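Local coordinates for conserved hypothetical protein (Bacteroides thetaiotaomicron, PDB 2FB0) that is of unknown function but, as a member of the antibiotic biosynthesis monooxygenase family with a dimeric alpha-beta barrel type of fold, is possibly an oxidoreductase, at residues Thr16-Glu19 and Lys20-Ala24; Glu27-Ala30 and Cys31-Glu35; Glu63-Ala66 and Ala67-Thr71; Ala72-Ala75 and Gln76-Ile80. All coordinates share one frame; numbering follows the deposited sequence.

Interaction 1: Thr16-Glu19 and Lys20-Ala24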
ATOM      1  N   THR A  16     -19.598   7.137  -7.345  1.00 30.08           N
ATOM      2  CA  THR A  16     -19.900   8.569  -7.405  1.00 29.08           C
ATOM      3  C   THR A  16     -18.765   9.393  -6.788  1.00 28.07           C
ATOM      4  O   THR A  16     -18.396  10.442  -7.321  1.00 27.83           O
ATOM      5  CB  THR A  16     -21.224   8.903  -6.674  1.00 29.35           C
ATOM      6  OG1 THR A  16     -22.274   8.085  -7.203  1.00 31.28           O
ATOM      7  CG2 THR A  16     -21.588  10.393  -6.843  1.00 29.05           C
ATOM      8  N   ASN A  17     -18.215   8.896  -5.679  1.00 27.09           N
ATOM      9  CA  ASN A  17     -17.256   9.651  -4.860  1.00 26.71           C
ATOM     10  C   ASN A  17     -15.781   9.299  -5.125  1.00 26.60           C
ATOM     11  O   ASN A  17     -14.874   9.938  -4.584  1.00 25.38           O
ATOM     12  CB  ASN A  17     -17.562   9.422  -3.373  1.00 26.14           C
ATOM     13  CG  ASN A  17     -18.918   9.996  -2.947  1.00 26.54           C
ATOM     14  OD1 ASN A  17     -19.578  10.698  -3.711  1.00 25.55           O
ATOM     15  ND2 ASN A  17     -19.318   9.705  -1.722  1.00 25.54           N
ATOM     16  N   ARG A  18     -15.563   8.272  -5.942  1.00 26.58           N
ATOM     17  CA  ARG A  18     -14.239   7.658  -6.106  1.00 26.68           C
ATOM     18  C   ARG A  18     -13.154   8.664  -6.485  1.00 26.95           C
ATOM     19  O   ARG A  18     -12.157   8.804  -5.770  1.00 26.95           O
ATOM     20  CB  ARG A  18     -14.306   6.493  -7.110  1.00 26.47           C
ATOM     21  CG  ARG A  18     -12.987   5.703  -7.244  1.00 26.54           C
ATOM     22  CD  ARG A  18     -13.037   4.705  -8.397  1.00 26.95           C
ATOM     23  NE  ARG A  18     -11.795   3.934  -8.454  1.00 25.90           N
ATOM     24  CZ  ARG A  18     -10.692   4.334  -9.079  1.00 26.88           C
ATOM     25  NH1 ARG A  18     -10.674   5.489  -9.738  1.00 26.07           N
ATOM     26  NH2 ARG A  18      -9.602   3.563  -9.068  1.00 26.53           N
ATOM     27  N   GLU A  19     -13.371   9.376  -7.594  1.00 27.17           N
ATOM     28  CA  GLU A  19     -12.419  10.336  -8.130  1.00 27.64           C
ATOM     29  C   GLU A  19     -12.151  11.486  -7.167  1.00 27.15           C
ATOM     30  O   GLU A  19     -11.008  11.941  -7.050  1.00 26.24           O
ATOM     31  CB  GLU A  19     -12.928  10.888  -9.470  1.00 28.53           C
ATOM     32  CG  GLU A  19     -11.928  11.777 -10.234  1.00 33.16           C
ATOM     33  CD  GLU A  19     -12.047  13.276  -9.921  1.00 39.54           C
ATOM     34  OE1 GLU A  19     -11.193  14.052 -10.410  1.00 43.09           O
ATOM     35  OE2 GLU A  19     -12.981  13.688  -9.192  1.00 42.11           O
ATOM     36  N   LYS A  20     -13.211  11.965  -6.504  1.00 25.62           N
ATOM     37  CA  LYS A  20     -13.095  13.087  -5.578  1.00 25.02           C
ATOM     38  C   LYS A  20     -12.253  12.707  -4.366  1.00 23.39           C
ATOM     39  O   LYS A  20     -11.446  13.494  -3.908  1.00 23.16           O
ATOM     40  CB  LYS A  20     -14.493  13.579  -5.120  1.00 24.89           C
ATOM     41  CG  LYS A  20     -15.323  14.264  -6.219  1.00 25.55           C
ATOM     42  CD  LYS A  20     -16.791  14.395  -5.789  1.00 26.08           C
ATOM     43  CE  LYS A  20     -17.708  14.731  -6.983  1.00 27.92           C
ATOM     44  NZ  LYS A  20     -19.139  14.765  -6.534  1.00 28.48           N
ATOM     45  N   ALA A  21     -12.480  11.507  -3.838  1.00 22.67           N
ATOM     46  CA  ALA A  21     -11.720  11.004  -2.697  1.00 22.63           C
ATOM     47  C   ALA A  21     -10.218  10.804  -3.039  1.00 22.72           C
ATOM     48  O   ALA A  21      -9.337  11.188  -2.257  1.00 22.40           O
ATOM     49  CB  ALA A  21     -12.359   9.717  -2.163  1.00 21.75           C
ATOM     50  N   ILE A  22      -9.948  10.235  -4.214  1.00 22.84           N
ATOM     51  CA  ILE A  22      -8.571  10.062  -4.703  1.00 23.62           C
ATOM     52  C   ILE A  22      -7.873  11.409  -4.889  1.00 23.73           C
ATOM     53  O   ILE A  22      -6.722  11.570  -4.479  1.00 23.47           O
ATOM     54  CB  ILE A  22      -8.513   9.188  -6.009  1.00 23.50           C
ATOM     55  CG1 ILE A  22      -8.935   7.749  -5.690  1.00 23.44           C
ATOM     56  CG2 ILE A  22      -7.089   9.221  -6.656  1.00 24.00           C
ATOM     57  CD1 ILE A  22      -9.262   6.892  -6.909  1.00 23.46           C
ATOM     58  N   GLU A  23      -8.565  12.378  -5.495  0.50 24.00           N
ATOM     59  CA  GLU A  23      -7.986  13.709  -5.680  0.50 24.19           C
ATOM     60  C   GLU A  23      -7.661  14.355  -4.338  0.50 24.01           C
ATOM     61  O   GLU A  23      -6.610  14.980  -4.191  0.50 23.98           O
ATOM     62  CB  GLU A  23      -8.893  14.617  -6.535  0.50 24.76           C
ATOM     63  CG  GLU A  23      -8.659  16.135  -6.377  0.50 26.27           C
ATOM     64  CD  GLU A  23      -7.321  16.658  -6.929  0.50 29.27           C
ATOM     65  OE1 GLU A  23      -6.539  15.893  -7.531  0.50 31.13           O
ATOM     66  OE2 GLU A  23      -7.052  17.867  -6.755  0.50 30.59           O
ATOM     67  N   ALA A  24      -8.553  14.198  -3.361  1.00 23.47           N
ATOM     68  CA  ALA A  24      -8.309  14.757  -2.021  1.00 23.57           C
ATOM     69  C   ALA A  24      -7.076  14.104  -1.378  1.00 23.22           C
ATOM     70  O   ALA A  24      -6.273  14.781  -0.739  1.00 23.51           O
ATOM     71  CB  ALA A  24      -9.539  14.604  -1.117  1.00 22.85           C
TER
HETATM   72  O   HOH W   1     -16.004  11.194  -8.102  1.00 33.06           O

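Interaction 2: Glu27-Ala30 and Cys31-Glu35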
ATOM      1  N   GLU A  27      -4.045  15.514  -3.109  0.50 25.05           N
ATOM      2  CA  GLU A  27      -3.765  16.843  -2.572  0.50 25.57           C
ATOM      3  C   GLU A  27      -3.094  16.749  -1.202  0.50 25.06           C
ATOM      4  O   GLU A  27      -2.137  17.468  -0.928  0.50 25.33           O
ATOM      5  CB  GLU A  27      -5.047  17.687  -2.516  0.50 26.06           C
ATOM      6  CG  GLU A  27      -5.802  17.675  -3.836  0.50 27.91           C
ATOM      7  CD  GLU A  27      -6.928  18.684  -3.898  0.50 31.26           C
ATOM      8  OE1 GLU A  27      -7.986  18.444  -3.282  0.50 32.76           O
ATOM      9  OE2 GLU A  27      -6.765  19.709  -4.590  0.50 32.76           O
ATOM     10  N   LEU A  28      -3.583  15.840  -0.360  1.00 24.76           N
ATOM     11  CA  LEU A  28      -3.006  15.599   0.959  1.00 24.47           C
ATOM     12  C   LEU A  28      -1.570  15.025   0.825  1.00 23.99           C
ATOM     13  O   LEU A  28      -0.688  15.335   1.623  1.00 23.47           O
ATOM     14  CB  LEU A  28      -3.905  14.661   1.795  1.00 24.47           C
ATOM     15  CG  LEU A  28      -3.448  14.324   3.225  1.00 24.21           C
ATOM     16  CD1 LEU A  28      -3.188  15.589   4.069  1.00 24.76           C
ATOM     17  CD2 LEU A  28      -4.433  13.385   3.931  1.00 24.12           C
ATOM     18  N   THR A  29      -1.359  14.204  -0.200  1.00 24.07           N
ATOM     19  CA  THR A  29      -0.034  13.642  -0.503  1.00 24.14           C
ATOM     20  C   THR A  29       0.982  14.767  -0.792  1.00 24.12           C
ATOM     21  O   THR A  29       2.034  14.818  -0.177  1.00 23.36           O
ATOM     22  CB  THR A  29      -0.108  12.634  -1.685  1.00 24.05           C
ATOM     23  OG1 THR A  29      -0.923  11.509  -1.317  1.00 23.70           O
ATOM     24  CG2 THR A  29       1.299  12.145  -2.103  1.00 23.05           C
ATOM     25  N   ALA A  30       0.638  15.681  -1.697  1.00 24.95           N
ATOM     26  CA  ALA A  30       1.512  16.825  -2.001  1.00 25.86           C
ATOM     27  C   ALA A  30       1.804  17.679  -0.765  1.00 26.71           C
ATOM     28  O   ALA A  30       2.937  18.111  -0.568  1.00 27.07           O
ATOM     29  CB  ALA A  30       0.916  17.682  -3.153  1.00 25.86           C
ATOM     30  N   CYS A  31       0.791  17.911   0.078  1.00 27.28           N
ATOM     31  CA  CYS A  31       0.964  18.704   1.299  1.00 28.23           C
ATOM     32  C   CYS A  31       1.869  18.015   2.327  1.00 27.79           C
ATOM     33  O   CYS A  31       2.767  18.641   2.896  1.00 27.49           O
ATOM     34  CB  CYS A  31      -0.388  18.990   1.963  1.00 28.72           C
ATOM     35  SG  CYS A  31      -1.438  20.130   1.076  1.00 34.38           S
ATOM     36  N   SER A  32       1.617  16.730   2.565  1.00 27.17           N
ATOM     37  CA  SER A  32       2.343  15.980   3.586  1.00 27.15           C
ATOM     38  C   SER A  32       3.825  15.810   3.231  1.00 27.52           C
ATOM     39  O   SER A  32       4.679  15.889   4.112  1.00 27.43           O
ATOM     40  CB  SER A  32       1.677  14.620   3.834  1.00 26.83           C
ATOM     41  OG  SER A  32       0.280  14.781   4.055  1.00 26.28           O
ATOM     42  N   LEU A  33       4.116  15.587   1.951  1.00 27.95           N
ATOM     43  CA  LEU A  33       5.505  15.473   1.467  1.00 28.98           C
ATOM     44  C   LEU A  33       6.386  16.708   1.715  1.00 30.08           C
ATOM     45  O   LEU A  33       7.617  16.602   1.713  1.00 29.48           O
ATOM     46  CB  LEU A  33       5.537  15.116  -0.014  1.00 28.40           C
ATOM     47  CG  LEU A  33       5.180  13.680  -0.387  1.00 27.73           C
ATOM     48  CD1 LEU A  33       5.091  13.571  -1.899  1.00 26.93           C
ATOM     49  CD2 LEU A  33       6.187  12.667   0.193  1.00 27.16           C
ATOM     50  N   LYS A  34       5.753  17.865   1.930  1.00 31.12           N
ATOM     51  CA  LYS A  34       6.470  19.097   2.265  1.00 32.57           C
ATOM     52  C   LYS A  34       6.863  19.125   3.734  1.00 33.07           C
ATOM     53  O   LYS A  34       7.660  19.964   4.143  1.00 33.26           O
ATOM     54  CB  LYS A  34       5.620  20.335   1.946  1.00 33.21           C
ATOM     55  CG  LYS A  34       5.413  20.594   0.472  1.00 34.83           C
ATOM     56  CD  LYS A  34       4.473  21.778   0.272  1.00 40.67           C
ATOM     57  CE  LYS A  34       4.216  22.048  -1.209  1.00 43.20           C
ATOM     58  NZ  LYS A  34       3.264  23.189  -1.381  1.00 46.52           N
ATOM     59  N   GLU A  35       6.286  18.231   4.533  1.00 33.22           N
ATOM     60  CA  GLU A  35       6.627  18.137   5.947  1.00 34.22           C
ATOM     61  C   GLU A  35       7.978  17.424   6.104  1.00 34.61           C
ATOM     62  O   GLU A  35       8.230  16.389   5.484  1.00 34.40           O
ATOM     63  CB  GLU A  35       5.538  17.396   6.734  1.00 34.22           C
ATOM     64  CG  GLU A  35       4.185  18.100   6.788  1.00 34.38           C
ATOM     65  CD  GLU A  35       3.142  17.275   7.526  1.00 34.79           C
ATOM     66  OE1 GLU A  35       3.391  16.892   8.684  1.00 38.04           O
ATOM     67  OE2 GLU A  35       2.075  17.000   6.952  1.00 34.44           O
TER

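Interaction 3: Glu63-Ala66 and Ala67-Thr71. With ACT (acetate ion), chain B.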
ATOM      1  N   GLU A  63       6.597  11.532  16.945  1.00 32.34           N
ATOM      2  CA  GLU A  63       6.334  12.943  17.190  1.00 32.86           C
ATOM      3  C   GLU A  63       6.081  13.785  15.945  1.00 31.70           C
ATOM      4  O   GLU A  63       5.227  14.670  15.972  1.00 31.33           O
ATOM      5  CB  GLU A  63       7.363  13.565  18.141  1.00 33.96           C
ATOM      6  CG  GLU A  63       7.108  13.136  19.617  1.00 39.32           C
ATOM      7  CD  GLU A  63       5.600  13.108  20.016  1.00 46.27           C
ATOM      8  OE1 GLU A  63       4.969  14.199  20.151  1.00 48.13           O
ATOM      9  OE2 GLU A  63       5.049  11.985  20.204  1.00 47.99           O
ATOM     10  N   VAL A  64       6.783  13.508  14.851  1.00 30.59           N
ATOM     11  CA  VAL A  64       6.466  14.194  13.597  1.00 29.63           C
ATOM     12  C   VAL A  64       5.105  13.746  13.029  1.00 29.06           C
ATOM     13  O   VAL A  64       4.437  14.516  12.337  1.00 28.65           O
ATOM     14  CB  VAL A  64       7.594  14.090  12.521  1.00 29.77           C
ATOM     15  CG1 VAL A  64       8.878  14.842  12.987  1.00 29.46           C
ATOM     16  CG2 VAL A  64       7.897  12.644  12.174  1.00 28.14           C
ATOM     17  N   LEU A  65       4.712  12.503  13.307  1.00 28.89           N
ATOM     18  CA  LEU A  65       3.381  12.018  12.923  1.00 28.73           C
ATOM     19  C   LEU A  65       2.293  12.751  13.726  1.00 29.16           C
ATOM     20  O   LEU A  65       1.298  13.213  13.152  1.00 29.00           O
ATOM     21  CB  LEU A  65       3.258  10.500  13.092  1.00 28.19           C
ATOM     22  CG  LEU A  65       1.858   9.920  12.806  1.00 26.97           C
ATOM     23  CD1 LEU A  65       1.363  10.234  11.374  1.00 24.97           C
ATOM     24  CD2 LEU A  65       1.819   8.428  13.079  1.00 24.73           C
ATOM     25  N   ALA A  66       2.504  12.864  15.039  1.00 29.56           N
ATOM     26  CA  ALA A  66       1.581  13.591  15.925  1.00 30.32           C
ATOM     27  C   ALA A  66       1.411  15.028  15.459  1.00 30.64           C
ATOM     28  O   ALA A  66       0.289  15.515  15.372  1.00 30.90           O
ATOM     29  CB  ALA A  66       2.060  13.539  17.388  1.00 30.36           C
ATOM     30  N   ALA A  67       2.520  15.690  15.122  1.00 30.52           N
ATOM     31  CA  ALA A  67       2.469  17.047  14.582  1.00 30.67           C
ATOM     32  C   ALA A  67       1.722  17.114  13.242  1.00 30.47           C
ATOM     33  O   ALA A  67       0.945  18.041  13.015  1.00 31.04           O
ATOM     34  CB  ALA A  67       3.893  17.644  14.453  1.00 30.86           C
ATOM     35  N   HIS A  68       1.962  16.146  12.354  1.00 29.77           N
ATOM     36  CA  HIS A  68       1.216  16.041  11.086  1.00 29.28           C
ATOM     37  C   HIS A  68      -0.300  16.047  11.312  1.00 29.50           C
ATOM     38  O   HIS A  68      -1.043  16.721  10.604  1.00 29.07           O
ATOM     39  CB  HIS A  68       1.635  14.763  10.352  1.00 28.86           C
ATOM     40  CG  HIS A  68       0.755  14.382   9.201  1.00 27.55           C
ATOM     41  ND1 HIS A  68       0.662  15.131   8.047  1.00 27.00           N
ATOM     42  CD2 HIS A  68      -0.021  13.286   9.000  1.00 26.46           C
ATOM     43  CE1 HIS A  68      -0.153  14.527   7.195  1.00 27.56           C
ATOM     44  NE2 HIS A  68      -0.572  13.401   7.746  1.00 25.68           N
ATOM     45  N   GLU A  69      -0.732  15.297  12.314  1.00 30.35           N
ATOM     46  CA  GLU A  69      -2.147  15.121  12.610  1.00 32.10           C
ATOM     47  C   GLU A  69      -2.795  16.363  13.235  1.00 32.71           C
ATOM     48  O   GLU A  69      -4.013  16.422  13.371  1.00 32.66           O
ATOM     49  CB  GLU A  69      -2.345  13.876  13.474  1.00 31.67           C
ATOM     50  CG  GLU A  69      -2.057  12.590  12.707  1.00 33.09           C
ATOM     51  CD  GLU A  69      -1.887  11.380  13.603  1.00 36.91           C
ATOM     52  OE1 GLU A  69      -1.671  11.555  14.829  1.00 37.98           O
ATOM     53  OE2 GLU A  69      -1.942  10.246  13.072  1.00 38.52           O
ATOM     54  N   LYS A  70      -1.974  17.356  13.574  1.00 33.96           N
ATOM     55  CA  LYS A  70      -2.453  18.635  14.105  1.00 35.43           C
ATOM     56  C   LYS A  70      -2.455  19.738  13.048  1.00 35.09           C
ATOM     57  O   LYS A  70      -2.877  20.862  13.331  1.00 35.76           O
ATOM     58  CB  LYS A  70      -1.608  19.085  15.301  1.00 35.22           C
ATOM     59  CG  LYS A  70      -1.830  18.300  16.589  1.00 37.04           C
ATOM     60  CD  LYS A  70      -0.878  18.824  17.683  1.00 38.23           C
ATOM     61  CE  LYS A  70      -1.014  18.062  19.008  1.00 42.90           C
ATOM     62  NZ  LYS A  70      -0.229  16.774  19.055  1.00 45.38           N
ATOM     63  N   THR A  71      -1.989  19.434  11.837  1.00 34.48           N
ATOM     64  CA  THR A  71      -1.938  20.445  10.780  1.00 33.91           C
ATOM     65  C   THR A  71      -3.316  20.718  10.169  1.00 33.81           C
ATOM     66  O   THR A  71      -4.216  19.863  10.207  1.00 33.64           O
ATOM     67  CB  THR A  71      -0.956  20.080   9.636  1.00 33.92           C
ATOM     68  OG1 THR A  71      -1.407  18.893   8.976  1.00 34.36           O
ATOM     69  CG2 THR A  71       0.470  19.873  10.160  1.00 33.48           C
TER
HETATM   70  C   ACT B 901      -2.620  10.489   7.416  1.00 36.25           C
HETATM   71  O   ACT B 901      -2.261  11.474   6.724  1.00 35.43           O
HETATM   72  OXT ACT B 901      -2.034  10.309   8.517  1.00 37.71           O
HETATM   73  CH3 ACT B 901      -3.710   9.577   6.973  1.00 36.02           C
HETATM   74  O   HOH W   2      -1.579  14.683  17.124  1.00 38.16           O

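Interaction 4: Ala72-Ala75 and Gln76-Ile80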
ATOM      1  N   ALA A  72      -3.450  21.916   9.603  1.00 33.29           N
ATOM      2  CA  ALA A  72      -4.642  22.347   8.885  1.00 33.13           C
ATOM      3  C   ALA A  72      -4.907  21.494   7.645  1.00 32.65           C
ATOM      4  O   ALA A  72      -6.054  21.090   7.411  1.00 32.55           O
ATOM      5  CB  ALA A  72      -4.525  23.835   8.505  1.00 33.47           C
ATOM      6  N   HIS A  73      -3.858  21.211   6.861  1.00 31.80           N
ATOM      7  CA  HIS A  73      -4.023  20.381   5.660  1.00 31.53           C
ATOM      8  C   HIS A  73      -4.507  18.954   5.978  1.00 30.72           C
ATOM      9  O   HIS A  73      -5.327  18.405   5.238  1.00 30.26           O
ATOM     10  CB  HIS A  73      -2.787  20.397   4.727  1.00 32.05           C
ATOM     11  CG  HIS A  73      -1.527  19.832   5.328  1.00 34.23           C
ATOM     12  ND1 HIS A  73      -0.507  20.632   5.807  1.00 35.86           N
ATOM     13  CD2 HIS A  73      -1.100  18.553   5.479  1.00 35.54           C
ATOM     14  CE1 HIS A  73       0.480  19.869   6.250  1.00 36.09           C
ATOM     15  NE2 HIS A  73       0.145  18.604   6.064  1.00 35.17           N
ATOM     16  N   PHE A  74      -4.025  18.381   7.083  1.00 30.11           N
ATOM     17  CA  PHE A  74      -4.505  17.092   7.558  1.00 29.86           C
ATOM     18  C   PHE A  74      -6.001  17.159   7.872  1.00 29.86           C
ATOM     19  O   PHE A  74      -6.787  16.382   7.326  1.00 29.56           O
ATOM     20  CB  PHE A  74      -3.732  16.625   8.793  1.00 29.29           C
ATOM     21  CG  PHE A  74      -4.226  15.312   9.359  1.00 29.88           C
ATOM     22  CD1 PHE A  74      -5.144  15.289  10.409  1.00 29.68           C
ATOM     23  CD2 PHE A  74      -3.773  14.094   8.839  1.00 29.78           C
ATOM     24  CE1 PHE A  74      -5.605  14.074  10.939  1.00 29.09           C
ATOM     25  CE2 PHE A  74      -4.225  12.881   9.358  1.00 29.60           C
ATOM     26  CZ  PHE A  74      -5.148  12.870  10.413  1.00 29.45           C
ATOM     27  N   ALA A  75      -6.392  18.093   8.742  1.00 30.20           N
ATOM     28  CA  ALA A  75      -7.811  18.257   9.098  1.00 30.56           C
ATOM     29  C   ALA A  75      -8.695  18.486   7.865  1.00 30.34           C
ATOM     30  O   ALA A  75      -9.755  17.876   7.734  1.00 30.32           O
ATOM     31  CB  ALA A  75      -7.988  19.382  10.123  1.00 31.19           C
ATOM     32  N   GLN A  76      -8.230  19.334   6.953  1.00 30.10           N
ATOM     33  CA  GLN A  76      -8.978  19.683   5.747  1.00 30.64           C
ATOM     34  C   GLN A  76      -9.214  18.453   4.857  1.00 29.33           C
ATOM     35  O   GLN A  76     -10.359  18.092   4.576  1.00 28.72           O
ATOM     36  CB  GLN A  76      -8.247  20.808   4.995  1.00 30.56           C
ATOM     37  CG  GLN A  76      -8.730  21.130   3.569  1.00 33.24           C
ATOM     38  CD  GLN A  76      -7.869  22.209   2.875  1.00 34.39           C
ATOM     39  OE1 GLN A  76      -6.858  22.671   3.423  1.00 38.65           O
ATOM     40  NE2 GLN A  76      -8.268  22.602   1.662  1.00 37.86           N
ATOM     41  N   TYR A  77      -8.134  17.787   4.451  1.00 28.08           N
ATOM     42  CA  TYR A  77      -8.253  16.705   3.475  1.00 27.11           C
ATOM     43  C   TYR A  77      -8.762  15.401   4.066  1.00 26.18           C
ATOM     44  O   TYR A  77      -9.519  14.700   3.421  1.00 26.10           O
ATOM     45  CB  TYR A  77      -6.957  16.541   2.649  1.00 27.20           C
ATOM     46  CG  TYR A  77      -6.719  17.739   1.748  1.00 27.65           C
ATOM     47  CD1 TYR A  77      -5.660  18.616   1.987  1.00 26.94           C
ATOM     48  CD2 TYR A  77      -7.584  18.020   0.684  1.00 26.96           C
ATOM     49  CE1 TYR A  77      -5.453  19.729   1.175  1.00 28.18           C
ATOM     50  CE2 TYR A  77      -7.388  19.130  -0.131  1.00 26.95           C
ATOM     51  CZ  TYR A  77      -6.318  19.975   0.121  1.00 27.83           C
ATOM     52  OH  TYR A  77      -6.113  21.077  -0.678  1.00 29.73           O
ATOM     53  N   VAL A  78      -8.388  15.089   5.303  1.00 25.70           N
ATOM     54  CA  VAL A  78      -8.936  13.896   5.941  1.00 25.79           C
ATOM     55  C   VAL A  78     -10.438  14.075   6.187  1.00 25.44           C
ATOM     56  O   VAL A  78     -11.219  13.152   5.947  1.00 25.04           O
ATOM     57  CB  VAL A  78      -8.181  13.507   7.238  1.00 25.81           C
ATOM     58  CG1 VAL A  78      -8.882  12.358   7.940  1.00 26.88           C
ATOM     59  CG2 VAL A  78      -6.755  13.089   6.893  1.00 26.99           C
ATOM     60  N   GLY A  79     -10.825  15.269   6.633  1.00 24.87           N
ATOM     61  CA  GLY A  79     -12.239  15.624   6.752  1.00 25.14           C
ATOM     62  C   GLY A  79     -12.977  15.337   5.449  1.00 24.21           C
ATOM     63  O   GLY A  79     -14.000  14.671   5.456  1.00 24.43           O
ATOM     64  N   ILE A  80     -12.428  15.812   4.336  1.00 24.16           N
ATOM     65  CA  ILE A  80     -13.007  15.578   3.003  1.00 24.13           C
ATOM     66  C   ILE A  80     -13.139  14.089   2.670  1.00 24.20           C
ATOM     67  O   ILE A  80     -14.215  13.622   2.263  1.00 23.45           O
ATOM     68  CB  ILE A  80     -12.238  16.327   1.895  1.00 23.85           C
ATOM     69  CG1 ILE A  80     -12.478  17.840   2.009  1.00 23.48           C
ATOM     70  CG2 ILE A  80     -12.670  15.836   0.494  1.00 24.55           C
ATOM     71  CD1 ILE A  80     -11.433  18.695   1.299  1.00 22.43           C
TER

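Interaction 1: Thr16-Glu19 and Lys20-Ala24
Arg18 and Ile22 meet one turn apart in the first turns of helix 18-32, the helix that follows the first strand of this ferredoxin-like alpha-beta fold. The backbone bonds are those of an alpha-helix. Ala21 N donates to Asn17 O at 3.0 Å, Ile22 N to Arg18 O at 3.1 Å and Glu23 N to Glu19 O at 2.9 Å. A water bridges the start of the helix: it donates to Thr16 O and accepts a weak bond from Lys20 N.

The polar ends of Arg18 and Asn17 find partners outside this turn. Arg18 NH2 forms a salt bridge with Glu45, and its NE donates to the carbonyl of Arg50. These two bonds fix the rotation of the guanidinium. Asn17 ND2 reaches the carbonyl of Leu84, which ties the turn to the end of helix 72-84.

The apolar contact is between Ile22 and the arginine. The Arg18 chain runs out extended, with CG opposite the backbone N (chi1 -175°), and passes Ile22 at a slant. Ile22 also packs on Phe53 and on Ser47 of the second subunit. Its CD1 lies over one face of the guanidinium, off-centre toward the rim, 3.5 Å from Arg18 NH1.

Interaction 2: Glu27-Ala30 and Cys31-Glu35
Residues Glu27-Ala30 and Cys31-Glu35 form the C-terminal part of helix 18-32 and the turn that leaves it. Cys31 N donates to Glu27 O at 3.1 Å, Ser32 N to Leu28 O at 2.9 Å and Leu33 N to Thr29 O at 3.1 Å. The chain then goes through a type I beta turn from Ser32 to Glu35, closed by Glu35 N on Ser32 O at 2.9 Å.

Ser32 adds a side-chain bond to this pattern. Its OG stands beside its own backbone N (chi1 -50°), which turns the hydroxyl back along the helix to donate to Leu28 O at 2.7 Å. The carbonyl thus takes two bonds from one residue. The hydroxyl lies above the carbonyl plane, and Ser32 N comes from the opposite face. Leu28 CD1 covers the same hydroxyl at 3.6 Å.

Thr29 and Leu33 lie side by side and point the same way. Thr29 CG2 meets Leu33 CD1 at 4.1 Å, and Tyr41 of strand 38-46 packs on both. The Thr29 hydroxyl bonds to Ala25 O and to the hydroxyl of Thr43. Lys34 runs extended past Ala30, with its CG 3.7 Å from Ala30 O.

The chemistry implies a helix end whose buried hydroxyls are satisfied: that of Ser32 by the backbone one turn back, that of Thr29 by backbone and strand. Just beyond, Glu35 OE2 is hydrogen-bonded to His68 ND1 and His73 NE2, so the turn delivers a carboxylate oxygen shared by two histidines.

Interaction 3: Glu63-Ala66 and Ala67-Thr71
Ala66 O takes a weak bond from Glu69 N and a firmer one from a water, which donates to Ala66 O at 2.7 Å. The same water accepts from Lys70 NZ at 3.2 Å. The bend at the last lysine torsion (chi4 83°) brings NZ to this water.

The other backbone bonds across the contact are helical: Ala67 N to Glu63 O, His68 N to Val64 O and Glu69 N to Leu65 O. Helix 62-68 then gives way to a type I beta turn from His68 to Thr71. His68 O accepts twice at its end. Thr71 OG1 donates to His68 O at 2.7 Å, in the carbonyl plane, and Thr71 N donates to it at 3.1 Å. The same threonine is the N-cap of the next helix, since its OG1 also takes a bond from Phe74 N. The hydroxyl therefore ties the end of the turn to the N-terminus of helix 72-84.

Leu65 and Glu69 pass each other at a slant. Leu65 CD1 touches Glu69 OE2 at 3.7 Å, while Glu69 CG lies against Leu65 O at 3.4 Å.

The His68 ring has bonds at both nitrogens. NE2 donates to acetate O at 2.8 Å, almost straight at 174°, with the acetate near the ring plane. ND1 is taken by Glu35. The acetate probably comes from the crystallisation liquor and is also held by Tyr41 OH.

Val64 and Leu65 pack on Trp59 of strand 52-59, and the His68 ring meets that tryptophan. The short helix thus lies against the sheet and leads through Thr71 into helix 72-84.

Interaction 4: Ala72-Ala75 and Gln76-Ile80
The Phe74 ring carries Val78 CG2 over one face, off-centre toward the rim. This is a CH-pi contact, 3.8 Å from methyl to ring centroid and 21° off the ring normal. The closest side-chain atoms are Phe74 CE2 and Val78 CG2 at 3.5 Å. The Phe74 ring also meets His68 of the preceding helix edge-to-face, and an acetate lies close to it. The Tyr77 ring has the amide carbon of Gln76, CD, over one face. Tyr77 CD1 comes within 3.3 Å of His73 O.

Torsions explain the main pair. Phe74 sends CG away from its backbone N (chi1 178°), which swings the ring along the helix toward Val78. The valine places CG2 beside its own N, and that methyl reaches both the ring and Phe74 O.

Four backbone bonds make this the first two turns of helix 72-84. Gln76 N donates to Ala72 O at 2.8 Å, Tyr77 N to His73 O at 3.0 Å, Val78 N to Phe74 O at 2.9 Å and Gly79 N to Ala75 O at 3.0 Å. The last donor stands above the carbonyl plane.

On the side facing helix 18-32, Tyr77 packs on Glu27 and Leu28, and His73 packs on Cys31. His73 ND1 bonds to a glycerol.

The chemistry implies a helix start held internally by backbone bonds and one methyl-on-ring contact. The two His73 ring nitrogens find partners outside this turn, the Glu35 carboxylate and the glycerol. The glycerol is probably from the crystallisation liquor but may mark a small pocket.

How the interactions relate
All four contacts are local turns of helix, and all are at least partly open to solvent; interaction 4 is the most clearly a surface contact. Interactions 1 and 2 occupy the two ends of helix 18-32, their centres about 17 Å apart. Interactions 3 and 4 sit on successive helices joined by Thr71. Interactions 2, 3 and 4 meet at Glu35. Interaction 1 touches interaction 4 through Ala24 and Ile80. An arginine salt bridge and the second subunit mark interaction 1. Serine and threonine hydroxyls mark the helix ends in interactions 2 and 3, and ring packing marks interaction 4.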